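Local coordinates for heme-binding protein A (Haemophilus parasuis 29755, PDB 3TPA) that probably serves as a solute-binding protein related to the Pasteurellaceae GbpA family of glutathione-binding proteins, although it is named for heme, at residues E240-D245 against N491-G496; H294-K299 against A377-I382; T353-Q358 against V384-V389. The protein carries 1 engineered substitution. All blocks are in the same frame, centred on the assembly; numbering follows the deposited sequence.

Contact 1. Residues E240-D245 against N491-G496; sequences ECDVID and NKRVQG
A type I beta turn from Asn491 to Val494, where strand 478-491 gives way to strand 494-495, docks on Asp242, the residue before the edge strand 243-244. Asn491 N donates an almost straight hydrogen bond to Asp242 O (2.8 Å, 173°). Inside the turn, Val494 N bonds to Asn491 O, and Asn491 OD1 accepts from Arg493 N at 3.1 Å, an Asx turn superimposed on the beta turn. With CG anti to the backbone N (chi1 -170°), beside the carbonyl carbon, the Asn491 amide stands where OD1 meets Arg493 N; its ND2 is engaged by Leu236 O at the end of helix 229-237. The Arg493 chain bends at chi3 and brings one nitrogen to the whole Asp242 carboxylate. NH1 forms a hydrogen bond with Asp242 OD1 (3.1 Å), met on the syn side, and its salt bridge to Asp242 OD2 measures 3.0 Å. The carboxylate and guanidinium planes stand 48° apart, unlike a flat pairing through two nitrogens. Val494 CG1 rests against Asp242 CB at 4.0 Å. Asp242 OD2 also accepts from Val11 N of strand 9-14, to which the neighbouring Cys241 is tied by a disulfide with Cys13. The buried carboxylate thus has both oxygens met by donors, and the nearby guanidinium would be expected to favour its ionised form.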
ATOM      1  N   GLU A 240      -4.735  29.187   2.230  1.00 26.52           N
ATOM      2  CA  GLU A 240      -3.791  29.329   1.113  1.00 29.14           C
ATOM      3  C   GLU A 240      -3.403  27.950   0.579  1.00 30.17           C
ATOM      4  O   GLU A 240      -2.723  27.822  -0.446  1.00 25.13           O
ATOM      5  CB  GLU A 240      -2.551  30.124   1.529  1.00 24.36           C
ATOM      6  CG  GLU A 240      -2.847  31.606   1.727  1.00 31.58           C
ATOM      7  CD  GLU A 240      -1.956  32.267   2.765  1.00 33.36           C
ATOM      8  OE1 GLU A 240      -0.734  32.005   2.792  1.00 30.43           O
ATOM      9  OE2 GLU A 240      -2.488  33.063   3.561  1.00 27.50           O
ATOM     10  N   CYS A 241      -3.833  26.928   1.317  1.00 30.57           N
ATOM     11  CA  CYS A 241      -3.771  25.537   0.883  1.00 27.25           C
ATOM     12  C   CYS A 241      -5.147  24.937   1.113  1.00 25.47           C
ATOM     13  O   CYS A 241      -5.813  25.253   2.110  1.00 24.31           O
ATOM     14  CB  CYS A 241      -2.737  24.756   1.695  1.00 20.97           C
ATOM     15  SG  CYS A 241      -1.003  25.181   1.397  1.00 27.84           S
ATOM     16  N   ASP A 242      -5.583  24.074   0.199  1.00 22.58           N
ATOM     17  CA  ASP A 242      -6.826  23.327   0.409  1.00 19.82           C
ATOM     18  C   ASP A 242      -6.577  21.932   0.979  1.00 19.45           C
ATOM     19  O   ASP A 242      -7.419  21.393   1.687  1.00 21.86           O
ATOM     20  CB  ASP A 242      -7.612  23.230  -0.884  1.00 19.38           C
ATOM     21  CG  ASP A 242      -8.095  24.574  -1.348  1.00 23.13           C
ATOM     22  OD1 ASP A 242      -8.814  25.231  -0.572  1.00 28.39           O
ATOM     23  OD2 ASP A 242      -7.738  24.981  -2.468  1.00 26.77           O
ATOM     24  N   VAL A 243      -5.420  21.352   0.661  1.00 14.53           N
ATOM     25  CA  VAL A 243      -5.048  20.029   1.154  1.00 14.65           C
ATOM     26  C   VAL A 243      -3.566  20.090   1.474  1.00 17.51           C
ATOM     27  O   VAL A 243      -2.832  20.768   0.777  1.00 15.17           O
ATOM     28  CB  VAL A 243      -5.228  18.928   0.060  1.00 21.12           C
ATOM     29  CG1 VAL A 243      -5.097  17.510   0.652  1.00 19.85           C
ATOM     30  CG2 VAL A 243      -6.541  19.083  -0.694  1.00 21.55           C
ATOM     31  N   ILE A 244      -3.120  19.372   2.502  1.00 13.64           N
ATOM     32  CA  ILE A 244      -1.690  19.224   2.740  1.00 17.75           C
ATOM     33  C   ILE A 244      -1.325  17.761   2.949  1.00 19.45           C
ATOM     34  O   ILE A 244      -2.171  16.941   3.313  1.00 19.76           O
ATOM     35  CB  ILE A 244      -1.208  20.044   3.967  1.00 22.25           C
ATOM     36  CG1 ILE A 244      -1.823  19.488   5.257  1.00 22.80           C
ATOM     37  CG2 ILE A 244      -1.530  21.527   3.783  1.00 21.32           C
ATOM     38  CD1 ILE A 244      -1.163  20.008   6.527  1.00 15.67           C
ATOM     39  N   ASP A 245      -0.061  17.433   2.711  1.00 20.26           N
ATOM     40  CA  ASP A 245       0.425  16.092   2.996  1.00 19.71           C
ATOM     41  C   ASP A 245       1.453  16.123   4.134  1.00 18.55           C
ATOM     42  O   ASP A 245       1.844  17.193   4.605  1.00 18.91           O
ATOM     43  CB  ASP A 245       0.980  15.413   1.734  1.00 20.33           C
ATOM     44  CG  ASP A 245       2.249  16.058   1.209  1.00 29.74           C
ATOM     45  OD1 ASP A 245       2.637  17.143   1.698  1.00 26.72           O
ATOM     46  OD2 ASP A 245       2.853  15.475   0.278  1.00 29.20           O
ATOM     47  N   ASN A 491      -8.866  21.835   4.028  1.00 18.48           N
ATOM     48  CA  ASN A 491      -9.580  23.072   4.343  1.00 21.29           C
ATOM     49  C   ASN A 491     -11.085  22.823   4.286  1.00 22.50           C
ATOM     50  O   ASN A 491     -11.555  21.978   3.519  1.00 25.62           O
ATOM     51  CB  ASN A 491      -9.202  24.218   3.404  1.00 17.48           C
ATOM     52  CG  ASN A 491      -9.764  25.558   3.878  1.00 29.57           C
ATOM     53  OD1 ASN A 491     -10.911  25.905   3.579  1.00 25.63           O
ATOM     54  ND2 ASN A 491      -8.971  26.293   4.657  1.00 25.53           N
ATOM     55  N   LYS A 492     -11.833  23.559   5.100  1.00 30.06           N
ATOM     56  CA  LYS A 492     -13.269  23.348   5.268  1.00 30.25           C
ATOM     57  C   LYS A 492     -14.057  23.515   3.970  1.00 29.79           C
ATOM     58  O   LYS A 492     -15.177  23.022   3.854  1.00 29.65           O
ATOM     59  CB  LYS A 492     -13.815  24.302   6.341  1.00 42.04           C
ATOM     60  CG  LYS A 492     -15.265  24.053   6.750  1.00 54.51           C
ATOM     61  CD  LYS A 492     -15.750  25.076   7.781  1.00 66.49           C
ATOM     62  CE  LYS A 492     -16.617  26.151   7.136  1.00 73.65           C
ATOM     63  NZ  LYS A 492     -17.141  27.145   8.116  1.00 77.42           N
ATOM     64  N   ARG A 493     -13.478  24.226   3.005  1.00 33.71           N
ATOM     65  CA  ARG A 493     -14.162  24.511   1.734  1.00 28.64           C
ATOM     66  C   ARG A 493     -14.281  23.305   0.804  1.00 28.30           C
ATOM     67  O   ARG A 493     -15.158  23.270  -0.055  1.00 32.12           O
ATOM     68  CB  ARG A 493     -13.485  25.671   0.980  1.00 28.59           C
ATOM     69  CG  ARG A 493     -12.348  25.269   0.041  1.00 32.96           C
ATOM     70  CD  ARG A 493     -11.533  26.468  -0.506  1.00 37.48           C
ATOM     71  NE  ARG A 493     -12.025  26.995  -1.780  1.00 43.87           N
ATOM     72  CZ  ARG A 493     -11.271  27.224  -2.859  1.00 39.24           C
ATOM     73  NH1 ARG A 493      -9.967  26.968  -2.853  1.00 25.06           N
ATOM     74  NH2 ARG A 493     -11.825  27.710  -3.961  1.00 42.62           N
ATOM     75  N   VAL A 494     -13.400  22.321   0.951  1.00 26.41           N
ATOM     76  CA  VAL A 494     -13.394  21.203   0.001  1.00 18.24           C
ATOM     77  C   VAL A 494     -14.390  20.118   0.396  1.00 20.65           C
ATOM     78  O   VAL A 494     -14.404  19.659   1.531  1.00 19.94           O
ATOM     79  CB  VAL A 494     -11.965  20.638  -0.281  1.00 31.59           C
ATOM     80  CG1 VAL A 494     -10.878  21.426   0.470  1.00 21.85           C
ATOM     81  CG2 VAL A 494     -11.886  19.130  -0.023  1.00 29.35           C
ATOM     82  N   GLN A 495     -15.232  19.735  -0.557  1.00 19.41           N
ATOM     83  CA  GLN A 495     -16.324  18.799  -0.318  1.00 25.27           C
ATOM     84  C   GLN A 495     -16.237  17.592  -1.248  1.00 24.03           C
ATOM     85  O   GLN A 495     -15.893  17.727  -2.415  1.00 24.85           O
ATOM     86  CB  GLN A 495     -17.669  19.491  -0.573  1.00 38.45           C
ATOM     87  CG  GLN A 495     -18.068  20.514   0.467  1.00 53.06           C
ATOM     88  CD  GLN A 495     -18.770  19.881   1.648  1.00 65.89           C
ATOM     89  OE1 GLN A 495     -18.188  19.730   2.721  1.00 70.97           O
ATOM     90  NE2 GLN A 495     -20.030  19.496   1.452  1.00 69.51           N
ATOM     91  N   GLY A 496     -16.565  16.419  -0.724  1.00 26.83           N
ATOM     92  CA  GLY A 496     -16.700  15.227  -1.544  1.00 27.36           C
ATOM     93  C   GLY A 496     -15.416  14.439  -1.686  1.00 25.47           C
ATOM     94  O   GLY A 496     -15.336  13.495  -2.485  1.00 20.72           O
TER

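Contact 2. Residues H294-K299 against A377-I382; sequences HATDKK and ADWAKI
Ala295 packs its methyl against two side chains of segment 377-382, with CB 3.8 Å from Trp379 CD1 and 3.9 Å from Ile382 CD1. Its carbonyl faces the indole rim, Ala295 O lying 3.4 Å from Trp379 CD1 and near the ring plane. Polar links between the segments run through water. Water W1 donates to Ala295 O and, at 2.6 Å, to Asp378 OD2, and accepts from Asp297 N; water W2 donates to Asp297 OD2 and to Asp378 OD2. Asp297 OD2 and Asp378 OD2 are 4.3 Å apart, so W2 probably eases the repulsion of two like charges. These residues join the turn between helices 286-294 and 298-306 to the C-terminal part of helix 368-381. Asp297 is the N-cap of helix 298-306: CG lies anti to the backbone N (chi1 -163°), and OD1 accepts from Ala300 N. Farther out, Lys381 NZ makes a salt bridge to Asp378 OD1 at 2.9 Å, one turn along the helix. Trp379 NE1 and Thr296 OG1 both bond to Leu292 O, a shared acceptor that probably helps hold the indole edge beside the threonine. Leu335 of helix 335-344 packs on Ala295, and Leu342 on Ile382.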
ATOM      1  N   HIS A 294       1.994 -11.795  26.123  1.00 15.20           N
ATOM      2  CA  HIS A 294       1.352 -11.288  27.339  1.00 17.91           C
ATOM      3  C   HIS A 294       2.134 -10.154  27.983  1.00 17.02           C
ATOM      4  O   HIS A 294       1.556  -9.329  28.669  1.00 22.62           O
ATOM      5  CB  HIS A 294       1.149 -12.399  28.390  1.00 15.59           C
ATOM      6  CG  HIS A 294      -0.062 -13.244  28.158  1.00 14.62           C
ATOM      7  ND1 HIS A 294      -1.344 -12.753  28.278  1.00 18.63           N
ATOM      8  CD2 HIS A 294      -0.187 -14.547  27.822  1.00 19.26           C
ATOM      9  CE1 HIS A 294      -2.210 -13.715  28.013  1.00 18.45           C
ATOM     10  NE2 HIS A 294      -1.535 -14.817  27.747  1.00 22.85           N
ATOM     11  N   ALA A 295       3.448 -10.129  27.777  1.00 15.24           N
ATOM     12  CA  ALA A 295       4.296  -9.105  28.378  1.00 18.47           C
ATOM     13  C   ALA A 295       4.609  -7.971  27.409  1.00 18.61           C
ATOM     14  O   ALA A 295       5.604  -7.280  27.569  1.00 17.10           O
ATOM     15  CB  ALA A 295       5.582  -9.717  28.908  1.00 14.59           C
ATOM     16  N   THR A 296       3.767  -7.811  26.394  1.00 16.36           N
ATOM     17  CA  THR A 296       3.896  -6.719  25.432  1.00 12.99           C
ATOM     18  C   THR A 296       2.742  -5.755  25.696  1.00 18.11           C
ATOM     19  O   THR A 296       1.577  -6.080  25.468  1.00 14.50           O
ATOM     20  CB  THR A 296       3.890  -7.223  23.948  1.00 11.75           C
ATOM     21  OG1 THR A 296       4.961  -8.150  23.748  1.00 15.72           O
ATOM     22  CG2 THR A 296       4.078  -6.064  22.959  1.00 13.04           C
ATOM     23  N   ASP A 297       3.081  -4.579  26.224  1.00 16.22           N
ATOM     24  CA  ASP A 297       2.095  -3.556  26.571  1.00 15.13           C
ATOM     25  C   ASP A 297       1.781  -2.758  25.312  1.00 18.65           C
ATOM     26  O   ASP A 297       2.423  -1.750  25.045  1.00 13.23           O
ATOM     27  CB  ASP A 297       2.679  -2.616  27.636  1.00 15.26           C
ATOM     28  CG  ASP A 297       1.611  -1.787  28.342  1.00 22.91           C
ATOM     29  OD1 ASP A 297       0.525  -1.592  27.770  1.00 19.25           O
ATOM     30  OD2 ASP A 297       1.870  -1.311  29.471  1.00 26.04           O
ATOM     31  N   LYS A 298       0.813  -3.224  24.526  1.00 17.77           N
ATOM     32  CA  LYS A 298       0.533  -2.611  23.229  1.00 13.08           C
ATOM     33  C   LYS A 298      -0.026  -1.191  23.373  1.00 13.93           C
ATOM     34  O   LYS A 298       0.338  -0.301  22.612  1.00 15.09           O
ATOM     35  CB  LYS A 298      -0.424  -3.478  22.403  1.00 13.65           C
ATOM     36  CG  LYS A 298       0.071  -4.926  22.159  1.00 10.55           C
ATOM     37  CD  LYS A 298      -0.932  -5.758  21.349  1.00 16.30           C
ATOM     38  CE  LYS A 298      -0.531  -7.239  21.310  1.00 14.43           C
ATOM     39  NZ  LYS A 298      -1.386  -8.025  20.366  1.00 23.08           N
ATOM     40  N   LYS A 299      -0.926  -0.986  24.331  1.00 15.50           N
ATOM     41  CA  LYS A 299      -1.497   0.346  24.548  1.00 20.00           C
ATOM     42  C   LYS A 299      -0.410   1.366  24.913  1.00 16.81           C
ATOM     43  O   LYS A 299      -0.409   2.475  24.394  1.00 15.79           O
ATOM     44  CB  LYS A 299      -2.561   0.321  25.644  1.00 26.38           C
ATOM     45  CG  LYS A 299      -3.257   1.671  25.884  1.00 38.23           C
ATOM     46  CD  LYS A 299      -4.034   1.668  27.205  1.00 47.85           C
ATOM     47  CE  LYS A 299      -4.858   2.941  27.393  1.00 54.75           C
ATOM     48  NZ  LYS A 299      -4.035   4.183  27.466  1.00 57.97           N
ATOM     49  N   ALA A 377      11.820  -3.212  29.007  1.00 18.63           N
ATOM     50  CA  ALA A 377      11.550  -2.972  30.437  1.00 22.49           C
ATOM     51  C   ALA A 377      10.529  -3.932  31.022  1.00 24.22           C
ATOM     52  O   ALA A 377      10.677  -4.388  32.160  1.00 26.55           O
ATOM     53  CB  ALA A 377      11.095  -1.521  30.678  1.00 18.05           C
ATOM     54  N   ASP A 378       9.479  -4.226  30.261  1.00 18.71           N
ATOM     55  CA  ASP A 378       8.476  -5.193  30.711  1.00 18.68           C
ATOM     56  C   ASP A 378       9.028  -6.611  30.652  1.00 22.68           C
ATOM     57  O   ASP A 378       8.862  -7.392  31.589  1.00 24.42           O
ATOM     58  CB  ASP A 378       7.181  -5.074  29.902  1.00 19.01           C
ATOM     59  CG  ASP A 378       6.386  -3.830  30.268  1.00 27.42           C
ATOM     60  OD1 ASP A 378       6.423  -3.454  31.456  1.00 26.93           O
ATOM     61  OD2 ASP A 378       5.737  -3.228  29.382  1.00 21.47           O
ATOM     62  N   TRP A 379       9.697  -6.953  29.559  1.00 23.02           N
ATOM     63  CA  TRP A 379      10.273  -8.284  29.466  1.00 18.83           C
ATOM     64  C   TRP A 379      11.231  -8.554  30.640  1.00 26.56           C
ATOM     65  O   TRP A 379      11.258  -9.656  31.183  1.00 25.60           O
ATOM     66  CB  TRP A 379      10.961  -8.504  28.115  1.00 17.39           C
ATOM     67  CG  TRP A 379      10.001  -8.719  26.943  1.00 20.76           C
ATOM     68  CD1 TRP A 379       8.638  -8.605  26.954  1.00 15.64           C
ATOM     69  CD2 TRP A 379      10.355  -9.098  25.606  1.00 19.47           C
ATOM     70  NE1 TRP A 379       8.126  -8.862  25.704  1.00 15.82           N
ATOM     71  CE2 TRP A 379       9.158  -9.169  24.858  1.00 16.15           C
ATOM     72  CE3 TRP A 379      11.571  -9.365  24.965  1.00 18.95           C
ATOM     73  CZ2 TRP A 379       9.138  -9.514  23.505  1.00 16.34           C
ATOM     74  CZ3 TRP A 379      11.554  -9.692  23.618  1.00 17.18           C
ATOM     75  CH2 TRP A 379      10.342  -9.771  22.905  1.00 18.06           C
ATOM     76  N   ALA A 380      12.004  -7.547  31.035  1.00 24.91           N
ATOM     77  CA  ALA A 380      12.951  -7.697  32.148  1.00 26.07           C
ATOM     78  C   ALA A 380      12.253  -8.108  33.438  1.00 28.68           C
ATOM     79  O   ALA A 380      12.760  -8.938  34.199  1.00 26.54           O
ATOM     80  CB  ALA A 380      13.736  -6.410  32.368  1.00 24.69           C
ATOM     81  N   LYS A 381      11.082  -7.523  33.672  1.00 24.65           N
ATOM     82  CA  LYS A 381      10.287  -7.830  34.855  1.00 24.22           C
ATOM     83  C   LYS A 381       9.842  -9.291  34.938  1.00 26.42           C
ATOM     84  O   LYS A 381       9.477  -9.761  36.005  1.00 29.23           O
ATOM     85  CB  LYS A 381       9.061  -6.924  34.939  1.00 27.99           C
ATOM     86  CG  LYS A 381       9.377  -5.454  35.155  1.00 33.66           C
ATOM     87  CD  LYS A 381       8.085  -4.660  35.301  1.00 41.32           C
ATOM     88  CE  LYS A 381       8.048  -3.468  34.362  1.00 45.65           C
ATOM     89  NZ  LYS A 381       6.709  -2.817  34.320  1.00 48.02           N
ATOM     90  N   ILE A 382       9.854 -10.014  33.827  1.00 26.14           N
ATOM     91  CA  ILE A 382       9.517 -11.441  33.892  1.00 27.44           C
ATOM     92  C   ILE A 382      10.742 -12.323  33.703  1.00 24.32           C
ATOM     93  O   ILE A 382      10.626 -13.511  33.442  1.00 28.10           O
ATOM     94  CB  ILE A 382       8.412 -11.856  32.901  1.00 26.80           C
ATOM     95  CG1 ILE A 382       8.910 -11.763  31.453  1.00 27.21           C
ATOM     96  CG2 ILE A 382       7.161 -11.025  33.118  1.00 29.73           C
ATOM     97  CD1 ILE A 382       7.964 -12.408  30.455  1.00 24.32           C
TER
HETATM   98  O   HOH W   1       5.830  -4.355  27.011  1.00 18.48           O
HETATM   99  O   HOH W   2       4.151  -1.289  30.484  1.00 19.59           O

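Contact 3. Residues T353-Q358 against V384-V389; sequences TEIWVQ and VKAKLV
Val389 O is gripped by two donors, Val357 N at 3.0 Å and water W3 at 2.7 Å; W3 also donates to Val357 O and so bridges the two segments beside the last backbone bond. Strands 351-356 and 384-389 are neighbours in a beta-alpha-beta crossover, joined through helix 368-381, with strand 384-389 outermost in its mixed sheet. They run parallel with a 37° angle between the short segments. Four further backbone bonds alternate between them: Thr353 N to Lys385 O (2.9 Å), Lys387 N to Thr353 O, Ile355 N to Lys387 O and Val389 N to Ile355 O. On the face turned to the crossover helix, Thr353 CG2 touches Ala386 CB at 3.6 Å, and Ile355 CD1 reaches the same methyl at 3.7 Å. Ile355 and Leu388 lie side by side, CB of the former 3.9 Å from CD2 of the latter. The other face carries Glu354, Trp356, Lys387 and Val389, and helix 393-401 packs on Trp356. Val389 CG1, anti to the backbone N (chi1 172°), makes a CH-pi contact 4.2 Å from the centroid of the Trp356 five-membered ring, while Val389 CG2 lies against the Glu354 carboxylate. That carboxylate probably helps orient the indole: Trp356 NE1 donates to Glu354 OE1 in the ring plane (3.2 Å, 170°), reaching the oxygen from above the carboxylate plane.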
ATOM      1  N   THR A 353      18.221 -12.720  25.655  1.00 24.63           N
ATOM      2  CA  THR A 353      17.911 -12.640  24.230  1.00 24.41           C
ATOM      3  C   THR A 353      18.259 -11.241  23.713  1.00 20.87           C
ATOM      4  O   THR A 353      18.944 -10.487  24.395  1.00 25.73           O
ATOM      5  CB  THR A 353      16.430 -13.006  23.949  1.00 24.72           C
ATOM      6  OG1 THR A 353      16.209 -13.071  22.537  1.00 26.00           O
ATOM      7  CG2 THR A 353      15.475 -11.980  24.575  1.00 22.45           C
ATOM      8  N   GLU A 354      17.805 -10.904  22.511  1.00 23.65           N
ATOM      9  CA  GLU A 354      18.102  -9.612  21.913  1.00 24.30           C
ATOM     10  C   GLU A 354      16.875  -9.049  21.228  1.00 22.46           C
ATOM     11  O   GLU A 354      16.047  -9.790  20.707  1.00 22.01           O
ATOM     12  CB  GLU A 354      19.199  -9.737  20.853  1.00 33.44           C
ATOM     13  CG  GLU A 354      20.548 -10.232  21.324  1.00 46.20           C
ATOM     14  CD  GLU A 354      21.550 -10.316  20.176  1.00 62.56           C
ATOM     15  OE1 GLU A 354      21.180 -10.822  19.091  1.00 67.05           O
ATOM     16  OE2 GLU A 354      22.702  -9.856  20.348  1.00 64.99           O
ATOM     17  N   ILE A 355      16.762  -7.728  21.221  1.00 20.81           N
ATOM     18  CA  ILE A 355      15.744  -7.063  20.424  1.00 21.88           C
ATOM     19  C   ILE A 355      16.442  -6.196  19.382  1.00 20.99           C
ATOM     20  O   ILE A 355      17.086  -5.203  19.715  1.00 20.95           O
ATOM     21  CB  ILE A 355      14.819  -6.190  21.273  1.00 25.25           C
ATOM     22  CG1 ILE A 355      14.009  -7.038  22.259  1.00 22.06           C
ATOM     23  CG2 ILE A 355      13.882  -5.378  20.375  1.00 16.89           C
ATOM     24  CD1 ILE A 355      13.409  -6.208  23.395  1.00 32.74           C
ATOM     25  N   TRP A 356      16.331  -6.592  18.121  1.00 19.24           N
ATOM     26  CA  TRP A 356      16.894  -5.821  17.031  1.00 19.98           C
ATOM     27  C   TRP A 356      16.043  -4.584  16.744  1.00 24.42           C
ATOM     28  O   TRP A 356      14.879  -4.695  16.358  1.00 22.16           O
ATOM     29  CB  TRP A 356      17.015  -6.692  15.782  1.00 22.40           C
ATOM     30  CG  TRP A 356      18.095  -7.728  15.922  1.00 28.66           C
ATOM     31  CD1 TRP A 356      18.472  -8.365  17.073  1.00 28.53           C
ATOM     32  CD2 TRP A 356      18.968  -8.209  14.895  1.00 23.17           C
ATOM     33  NE1 TRP A 356      19.508  -9.228  16.819  1.00 29.54           N
ATOM     34  CE2 TRP A 356      19.830  -9.155  15.489  1.00 28.07           C
ATOM     35  CE3 TRP A 356      19.094  -7.948  13.524  1.00 23.52           C
ATOM     36  CZ2 TRP A 356      20.815  -9.836  14.762  1.00 23.84           C
ATOM     37  CZ3 TRP A 356      20.061  -8.633  12.805  1.00 22.85           C
ATOM     38  CH2 TRP A 356      20.912  -9.557  13.427  1.00 22.51           C
ATOM     39  N   VAL A 357      16.630  -3.406  16.945  1.00 19.90           N
ATOM     40  CA  VAL A 357      15.943  -2.135  16.679  1.00 20.76           C
ATOM     41  C   VAL A 357      16.053  -1.737  15.204  1.00 24.65           C
ATOM     42  O   VAL A 357      17.136  -1.778  14.629  1.00 24.23           O
ATOM     43  CB  VAL A 357      16.506  -0.999  17.562  1.00 20.02           C
ATOM     44  CG1 VAL A 357      15.812   0.327  17.261  1.00 16.94           C
ATOM     45  CG2 VAL A 357      16.373  -1.349  19.035  1.00 24.25           C
ATOM     46  N   GLN A 358      14.929  -1.361  14.591  1.00 19.20           N
ATOM     47  CA  GLN A 358      14.931  -0.906  13.201  1.00 13.44           C
ATOM     48  C   GLN A 358      15.543   0.500  13.102  1.00 21.66           C
ATOM     49  O   GLN A 358      15.094   1.421  13.773  1.00 21.12           O
ATOM     50  CB  GLN A 358      13.518  -0.930  12.609  1.00 10.46           C
ATOM     51  CG  GLN A 358      13.445  -0.365  11.209  1.00 14.47           C
ATOM     52  CD  GLN A 358      12.167  -0.695  10.480  1.00 22.55           C
ATOM     53  OE1 GLN A 358      11.646  -1.800  10.576  1.00 22.97           O
ATOM     54  NE2 GLN A 358      11.664   0.258   9.718  1.00 29.42           N
ATOM     55  N   VAL A 384      13.157 -12.017  31.421  1.00 22.73           N
ATOM     56  CA  VAL A 384      13.713 -12.083  30.066  1.00 20.81           C
ATOM     57  C   VAL A 384      14.634 -10.885  29.848  1.00 26.78           C
ATOM     58  O   VAL A 384      14.172  -9.740  29.776  1.00 23.16           O
ATOM     59  CB  VAL A 384      12.629 -12.081  28.977  1.00 19.28           C
ATOM     60  CG1 VAL A 384      13.266 -11.883  27.594  1.00 17.10           C
ATOM     61  CG2 VAL A 384      11.819 -13.362  29.019  1.00 19.39           C
ATOM     62  N   LYS A 385      15.932 -11.156  29.731  1.00 28.35           N
ATOM     63  CA  LYS A 385      16.922 -10.092  29.633  1.00 24.93           C
ATOM     64  C   LYS A 385      17.298  -9.853  28.183  1.00 28.20           C
ATOM     65  O   LYS A 385      18.162 -10.540  27.637  1.00 28.40           O
ATOM     66  CB  LYS A 385      18.174 -10.440  30.430  1.00 36.19           C
ATOM     67  CG  LYS A 385      17.920 -10.718  31.904  1.00 44.19           C
ATOM     68  CD  LYS A 385      17.841 -12.212  32.184  1.00 49.61           C
ATOM     69  CE  LYS A 385      17.540 -12.479  33.654  1.00 49.67           C
ATOM     70  NZ  LYS A 385      17.116 -13.893  33.893  1.00 43.78           N
ATOM     71  N   ALA A 386      16.659  -8.865  27.573  1.00 21.33           N
ATOM     72  CA  ALA A 386      16.827  -8.605  26.150  1.00 22.17           C
ATOM     73  C   ALA A 386      17.623  -7.322  25.915  1.00 31.36           C
ATOM     74  O   ALA A 386      17.162  -6.220  26.230  1.00 33.80           O
ATOM     75  CB  ALA A 386      15.457  -8.517  25.477  1.00 22.86           C
ATOM     76  N   LYS A 387      18.823  -7.474  25.371  1.00 25.31           N
ATOM     77  CA  LYS A 387      19.661  -6.343  24.998  1.00 23.74           C
ATOM     78  C   LYS A 387      19.172  -5.721  23.686  1.00 26.64           C
ATOM     79  O   LYS A 387      18.848  -6.436  22.740  1.00 23.92           O
ATOM     80  CB  LYS A 387      21.104  -6.819  24.840  1.00 31.87           C
ATOM     81  CG  LYS A 387      22.130  -5.700  24.745  1.00 40.54           C
ATOM     82  CD  LYS A 387      23.538  -6.259  24.763  1.00 44.24           C
ATOM     83  CE  LYS A 387      24.573  -5.153  24.804  1.00 53.57           C
ATOM     84  NZ  LYS A 387      25.722  -5.545  25.667  1.00 61.88           N
ATOM     85  N   LEU A 388      19.111  -4.391  23.630  1.00 29.15           N
ATOM     86  CA  LEU A 388      18.776  -3.706  22.381  1.00 29.08           C
ATOM     87  C   LEU A 388      19.984  -3.746  21.461  1.00 30.89           C
ATOM     88  O   LEU A 388      21.099  -3.441  21.868  1.00 34.89           O
ATOM     89  CB  LEU A 388      18.355  -2.258  22.629  1.00 31.87           C
ATOM     90  CG  LEU A 388      17.138  -2.067  23.527  1.00 32.53           C
ATOM     91  CD1 LEU A 388      16.600  -0.660  23.353  1.00 35.07           C
ATOM     92  CD2 LEU A 388      16.076  -3.083  23.185  1.00 27.48           C
ATOM     93  N   VAL A 389      19.750  -4.127  20.215  1.00 28.26           N
ATOM     94  CA  VAL A 389      20.827  -4.326  19.255  1.00 26.88           C
ATOM     95  C   VAL A 389      20.620  -3.423  18.053  1.00 26.49           C
ATOM     96  O   VAL A 389      19.540  -3.391  17.459  1.00 25.39           O
ATOM     97  CB  VAL A 389      20.906  -5.797  18.787  1.00 31.10           C
ATOM     98  CG1 VAL A 389      21.912  -5.953  17.651  1.00 35.58           C
ATOM     99  CG2 VAL A 389      21.269  -6.701  19.957  1.00 37.94           C
TER
HETATM  100  O   HOH W   3      19.008  -3.734  14.823  1.00 35.65           O

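Contacts 2 and 3 hold the same beta-alpha-beta unit, their centres 13 Å apart. The former joins the end of its helix to the turn between helices 286-294 and 298-306, the latter pairs its strands, and Trp379 connects the two by packing on Ile355 and Ala386, with Trp379 O probably hydrogen-bonded to Val384 N. Contact 1 is remote, its centre about 42 Å and 44 Å from theirs, and encloses both along the chain. Contacts 1 and 2 are buried, whereas contact 3, at a sheet edge, is partly exposed and has lysines along its outer strand. Chemistry follows place: a salt bridge and one backbone bond in contact 1, water bridges beside apolar packing in contact 2, and regular backbone pairing in contact 3.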